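Long-range contact in tryptophan synthase alpha chain (Chlamydia trachomatis, PDB 6V82), which probably carries out the aldol cleavage of indoleglycerol phosphate to indole and glyceraldehyde 3-phosphate in the last step of tryptophan biosynthesis: residues 187-195 / 217-225. Residues are numbered along the deposited sequence; the frame is centred on the assembly and turned at random.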
ATOM      1  N   ILE A 187       1.615  54.821 -12.770  1.00 96.33           N
ATOM      2  CA  ILE A 187       2.933  54.215 -12.661  1.00 85.04           C
ATOM      3  C   ILE A 187       4.038  55.193 -13.044  1.00 81.98           C
ATOM      4  O   ILE A 187       5.187  55.025 -12.624  1.00 69.59           O
ATOM      5  CB  ILE A 187       2.966  52.939 -13.541  1.00 78.09           C
ATOM      6  CG1 ILE A 187       4.199  52.086 -13.250  1.00 65.09           C
ATOM      7  CG2 ILE A 187       2.900  53.304 -15.017  1.00 69.27           C
ATOM      8  CD1 ILE A 187       4.344  50.902 -14.181  1.00 61.04           C
ATOM      9  N   LYS A 188       3.716  56.219 -13.833  1.00 83.14           N
ATOM     10  CA  LYS A 188       4.706  57.226 -14.203  1.00 81.28           C
ATOM     11  C   LYS A 188       5.297  57.891 -12.962  1.00 89.87           C
ATOM     12  O   LYS A 188       6.522  57.939 -12.792  1.00 82.35           O
ATOM     13  CB  LYS A 188       4.060  58.260 -15.128  1.00 79.04           C
ATOM     14  CG  LYS A 188       5.026  59.022 -16.014  1.00 76.44           C
ATOM     15  CD  LYS A 188       4.262  59.825 -17.059  1.00 80.04           C
ATOM     16  CE  LYS A 188       5.195  60.481 -18.059  1.00 78.55           C
ATOM     17  NZ  LYS A 188       4.515  60.700 -19.362  1.00 82.06           N
ATOM     18  N   GLU A 189       4.434  58.404 -12.077  1.00101.69           N
ATOM     19  CA  GLU A 189       4.901  58.959 -10.808  1.00104.58           C
ATOM     20  C   GLU A 189       5.605  57.893  -9.979  1.00 96.13           C
ATOM     21  O   GLU A 189       6.617  58.167  -9.320  1.00 93.05           O
ATOM     22  CB  GLU A 189       3.721  59.545 -10.030  1.00113.32           C
ATOM     23  CG  GLU A 189       4.108  60.560  -8.967  1.00119.64           C
ATOM     24  CD  GLU A 189       4.265  61.956  -9.537  1.00126.36           C
ATOM     25  OE1 GLU A 189       3.489  62.853  -9.139  1.00131.78           O
ATOM     26  OE2 GLU A 189       5.155  62.151 -10.395  1.00125.30           O
ATOM     27  N   GLU A 190       5.073  56.670 -10.009  1.00 90.94           N
ATOM     28  CA  GLU A 190       5.679  55.546  -9.306  1.00 87.35           C
ATOM     29  C   GLU A 190       7.156  55.377  -9.675  1.00 84.23           C
ATOM     30  O   GLU A 190       8.009  55.182  -8.798  1.00 81.40           O
ATOM     31  CB  GLU A 190       4.860  54.292  -9.623  1.00 85.83           C
ATOM     32  CG  GLU A 190       5.593  52.990  -9.493  1.00 86.54           C
ATOM     33  CD  GLU A 190       5.631  52.497  -8.075  1.00 95.92           C
ATOM     34  OE1 GLU A 190       4.781  51.653  -7.717  1.00102.48           O
ATOM     35  OE2 GLU A 190       6.510  52.958  -7.317  1.00 99.12           O
ATOM     36  N   PHE A 191       7.482  55.474 -10.967  1.00 80.36           N
ATOM     37  CA  PHE A 191       8.871  55.353 -11.405  1.00 71.54           C
ATOM     38  C   PHE A 191       9.698  56.574 -11.022  1.00 77.44           C
ATOM     39  O   PHE A 191      10.903  56.448 -10.765  1.00 72.40           O
ATOM     40  CB  PHE A 191       8.933  55.142 -12.919  1.00 63.84           C
ATOM     41  CG  PHE A 191       8.930  53.700 -13.336  1.00 59.39           C
ATOM     42  CD1 PHE A 191       9.996  53.169 -14.050  1.00 55.26           C
ATOM     43  CD2 PHE A 191       7.871  52.872 -13.013  1.00 56.97           C
ATOM     44  CE1 PHE A 191       9.999  51.837 -14.435  1.00 50.40           C
ATOM     45  CE2 PHE A 191       7.868  51.539 -13.398  1.00 56.01           C
ATOM     46  CZ  PHE A 191       8.933  51.022 -14.105  1.00 50.67           C
ATOM     47  N   ARG A 192       9.082  57.760 -10.994  1.00 85.85           N
ATOM     48  CA  ARG A 192       9.835  58.977 -10.706  1.00 87.56           C
ATOM     49  C   ARG A 192      10.363  58.979  -9.279  1.00 82.42           C
ATOM     50  O   ARG A 192      11.515  59.363  -9.040  1.00 79.31           O
ATOM     51  CB  ARG A 192       8.968  60.211 -10.953  1.00 95.95           C
ATOM     52  CG  ARG A 192       9.578  61.519 -10.446  1.00100.78           C
ATOM     53  CD  ARG A 192       8.537  62.628 -10.400  1.00109.02           C
ATOM     54  NE  ARG A 192       8.505  63.301  -9.101  1.00115.51           N
ATOM     55  CZ  ARG A 192       7.835  62.860  -8.038  1.00118.64           C
ATOM     56  NH1 ARG A 192       7.138  61.733  -8.101  1.00118.06           N
ATOM     57  NH2 ARG A 192       7.865  63.546  -6.902  1.00121.84           N
ATOM     58  N   LYS A 193       9.537  58.563  -8.317  1.00 81.98           N
ATOM     59  CA  LYS A 193      10.003  58.503  -6.937  1.00 82.01           C
ATOM     60  C   LYS A 193      11.174  57.536  -6.801  1.00 81.17           C
ATOM     61  O   LYS A 193      12.164  57.842  -6.125  1.00 81.60           O
ATOM     62  CB  LYS A 193       8.854  58.120  -6.002  1.00 80.32           C
ATOM     63  CG  LYS A 193       7.780  59.207  -5.880  1.00 85.62           C
ATOM     64  CD  LYS A 193       7.039  59.137  -4.548  1.00 89.57           C
ATOM     65  CE  LYS A 193       6.109  60.323  -4.379  1.00 95.81           C
ATOM     66  NZ  LYS A 193       5.565  60.400  -2.997  1.00100.77           N
ATOM     67  N   VAL A 194      11.092  56.380  -7.467  1.00 75.69           N
ATOM     68  CA  VAL A 194      12.211  55.439  -7.478  1.00 67.10           C
ATOM     69  C   VAL A 194      13.427  56.070  -8.142  1.00 69.30           C
ATOM     70  O   VAL A 194      14.533  56.056  -7.590  1.00 66.74           O
ATOM     71  CB  VAL A 194      11.806  54.133  -8.179  1.00 61.47           C
ATOM     72  CG1 VAL A 194      12.992  53.205  -8.301  1.00 53.79           C
ATOM     73  CG2 VAL A 194      10.678  53.464  -7.419  1.00 64.84           C
ATOM     74  N   ARG A 195      13.231  56.644  -9.335  1.00 73.91           N
ATOM     75  CA  ARG A 195      14.342  57.233 -10.081  1.00 69.66           C
ATOM     76  C   ARG A 195      15.027  58.334  -9.281  1.00 74.25           C
ATOM     77  O   ARG A 195      16.260  58.405  -9.244  1.00 72.05           O
ATOM     78  CB  ARG A 195      13.844  57.770 -11.425  1.00 66.22           C
ATOM     79  CG  ARG A 195      14.929  58.382 -12.308  1.00 60.84           C
ATOM     80  CD  ARG A 195      14.377  58.851 -13.660  1.00 59.43           C
ATOM     81  NE  ARG A 195      13.817  57.747 -14.438  1.00 59.55           N
ATOM     82  CZ  ARG A 195      12.514  57.504 -14.580  1.00 60.34           C
ATOM     83  NH1 ARG A 195      11.614  58.297 -14.004  1.00 61.48           N
ATOM     84  NH2 ARG A 195      12.113  56.461 -15.303  1.00 56.26           N
ATOM     85  N   VAL A 217       5.600  51.372 -22.522  1.00 55.90           N
ATOM     86  CA  VAL A 217       6.511  51.268 -21.386  1.00 53.68           C
ATOM     87  C   VAL A 217       7.427  52.486 -21.307  1.00 55.54           C
ATOM     88  O   VAL A 217       7.696  53.008 -20.219  1.00 53.83           O
ATOM     89  CB  VAL A 217       7.311  49.953 -21.476  1.00 49.94           C
ATOM     90  CG1 VAL A 217       8.561  50.019 -20.608  1.00 41.91           C
ATOM     91  CG2 VAL A 217       6.434  48.785 -21.073  1.00 45.31           C
ATOM     92  N   LEU A 218       7.902  52.976 -22.459  1.00 56.61           N
ATOM     93  CA  LEU A 218       8.862  54.077 -22.489  1.00 51.97           C
ATOM     94  C   LEU A 218       8.278  55.414 -22.026  1.00 58.27           C
ATOM     95  O   LEU A 218       9.049  56.353 -21.798  1.00 50.90           O
ATOM     96  CB  LEU A 218       9.445  54.217 -23.899  1.00 46.88           C
ATOM     97  CG  LEU A 218      10.251  53.019 -24.404  1.00 45.94           C
ATOM     98  CD1 LEU A 218      10.564  53.147 -25.882  1.00 44.22           C
ATOM     99  CD2 LEU A 218      11.528  52.819 -23.598  1.00 43.51           C
ATOM    100  N   ASN A 219       6.950  55.525 -21.881  1.00 60.39           N
ATOM    101  CA  ASN A 219       6.355  56.731 -21.303  1.00 66.95           C
ATOM    102  C   ASN A 219       6.887  57.018 -19.904  1.00 63.10           C
ATOM    103  O   ASN A 219       6.950  58.181 -19.490  1.00 63.83           O
ATOM    104  CB  ASN A 219       4.832  56.597 -21.231  1.00 78.20           C
ATOM    105  CG  ASN A 219       4.139  56.986 -22.519  1.00 85.23           C
ATOM    106  OD1 ASN A 219       4.536  57.942 -23.190  1.00 88.42           O
ATOM    107  ND2 ASN A 219       3.084  56.250 -22.866  1.00 86.27           N
ATOM    108  N   TYR A 220       7.244  55.975 -19.154  1.00 60.21           N
ATOM    109  CA  TYR A 220       7.637  56.095 -17.753  1.00 56.86           C
ATOM    110  C   TYR A 220       8.946  55.396 -17.429  1.00 50.74           C
ATOM    111  O   TYR A 220       9.573  55.733 -16.417  1.00 52.41           O
ATOM    112  CB  TYR A 220       6.533  55.531 -16.840  1.00 57.65           C
ATOM    113  CG  TYR A 220       6.140  54.102 -17.179  1.00 58.86           C
ATOM    114  CD1 TYR A 220       5.066  53.832 -18.019  1.00 55.65           C
ATOM    115  CD2 TYR A 220       6.863  53.022 -16.673  1.00 57.15           C
ATOM    116  CE1 TYR A 220       4.719  52.527 -18.338  1.00 56.85           C
ATOM    117  CE2 TYR A 220       6.524  51.713 -16.988  1.00 56.61           C
ATOM    118  CZ  TYR A 220       5.454  51.471 -17.819  1.00 58.57           C
ATOM    119  OH  TYR A 220       5.126  50.168 -18.127  1.00 64.22           O
ATOM    120  N   SER A 221       9.373  54.438 -18.240  1.00 47.01           N
ATOM    121  CA  SER A 221      10.599  53.694 -18.037  1.00 44.42           C
ATOM    122  C   SER A 221      11.697  54.272 -18.919  1.00 46.45           C
ATOM    123  O   SER A 221      11.423  54.827 -19.986  1.00 48.68           O
ATOM    124  CB  SER A 221      10.383  52.215 -18.362  1.00 44.36           C
ATOM    125  OG  SER A 221      11.580  51.470 -18.191  1.00 47.84           O
ATOM    126  N   ASP A 222      12.946  54.149 -18.459  1.00 42.56           N
ATOM    127  CA  ASP A 222      14.087  54.596 -19.249  1.00 44.27           C
ATOM    128  C   ASP A 222      14.474  53.604 -20.338  1.00 46.24           C
ATOM    129  O   ASP A 222      15.309  53.925 -21.187  1.00 45.26           O
ATOM    130  CB  ASP A 222      15.277  54.868 -18.328  1.00 46.49           C
ATOM    131  CG  ASP A 222      15.008  56.009 -17.371  1.00 53.14           C
ATOM    132  OD1 ASP A 222      14.720  57.124 -17.857  1.00 54.07           O
ATOM    133  OD2 ASP A 222      15.046  55.789 -16.139  1.00 54.00           O
ATOM    134  N   GLY A 223      13.888  52.416 -20.337  1.00 46.14           N
ATOM    135  CA  GLY A 223      14.086  51.476 -21.422  1.00 42.66           C
ATOM    136  C   GLY A 223      13.107  50.337 -21.273  1.00 47.57           C
ATOM    137  O   GLY A 223      12.378  50.246 -20.282  1.00 58.61           O
ATOM    138  N   PHE A 224      13.096  49.467 -22.274  1.00 44.50           N
ATOM    139  CA  PHE A 224      12.318  48.237 -22.213  1.00 44.27           C
ATOM    140  C   PHE A 224      13.214  47.068 -22.592  1.00 45.21           C
ATOM    141  O   PHE A 224      14.219  47.238 -23.290  1.00 49.10           O
ATOM    142  CB  PHE A 224      11.084  48.290 -23.131  1.00 40.69           C
ATOM    143  CG  PHE A 224      11.419  48.357 -24.589  1.00 41.38           C
ATOM    144  CD1 PHE A 224      11.726  49.569 -25.187  1.00 47.72           C
ATOM    145  CD2 PHE A 224      11.420  47.210 -25.367  1.00 41.02           C
ATOM    146  CE1 PHE A 224      12.034  49.634 -26.535  1.00 51.36           C
ATOM    147  CE2 PHE A 224      11.722  47.270 -26.716  1.00 42.84           C
ATOM    148  CZ  PHE A 224      12.030  48.480 -27.301  1.00 47.94           C
ATOM    149  N   ILE A 225      12.855  45.879 -22.124  1.00 41.61           N
ATOM    150  CA  ILE A 225      13.629  44.678 -22.400  1.00 37.82           C
ATOM    151  C   ILE A 225      12.780  43.725 -23.230  1.00 41.25           C
ATOM    152  O   ILE A 225      11.599  43.504 -22.933  1.00 45.98           O
ATOM    153  CB  ILE A 225      14.136  44.018 -21.103  1.00 34.64           C
ATOM    154  CG1 ILE A 225      14.848  42.701 -21.415  1.00 34.52           C
ATOM    155  CG2 ILE A 225      13.012  43.795 -20.111  1.00 29.85           C
ATOM    156  CD1 ILE A 225      15.574  42.112 -20.213  1.00 37.74           C
TER
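Tyr220 lies against Ile187, Lys188 and Phe191 on one side of helix 187-198, a contact that illustrates how an outer helix of a TIM barrel is tied to the loop leading into a later strand. Here the loop joins helix 211-218 to strand 223-226, the eighth in the parallel barrel. The tyrosine ring uses a face for one neighbour and an edge for another. Ile187 covers one face, with CG2 3.9 Å from the ring centroid in a CH-pi contact and CD1 reaching toward CE2 and CZ. The CD2 edge instead points into the face of Phe191, an edge-to-face pair with planes at 66° and centroids 4.9 Å apart. Carrying CG between the backbone N and the carbonyl carbon (chi1 55°), Tyr220 brings its ring against both side chains while its CB rests on the CA of Lys188, 3.6 Å away. The hydroxyl of Tyr220 is hydrogen-bonded to Asp204 OD2 in strand 202-205, so the same side chain joins helix and barrel wall. The extended chain of Lys188 runs by Tyr220 CB and brings its CE beside the Asn219 carbonyl oxygen.

Two turns on from Lys188, Arg195 supplies the polar half. Its chain bends at chi3 (-62°) to turn the edge of its guanidinium to the loop, and both acceptors lie close to the guanidinium plane. Arg195 NH2 donates to the Tyr220 carbonyl oxygen at 2.9 Å. Asp222 OD2, which also accepts from Ile202 N, is gripped by two nitrogens: Arg195 NE at 2.9 Å meets its syn lone pair, whereas Arg195 NH2 at 3.1 Å comes from above the carboxylate plane.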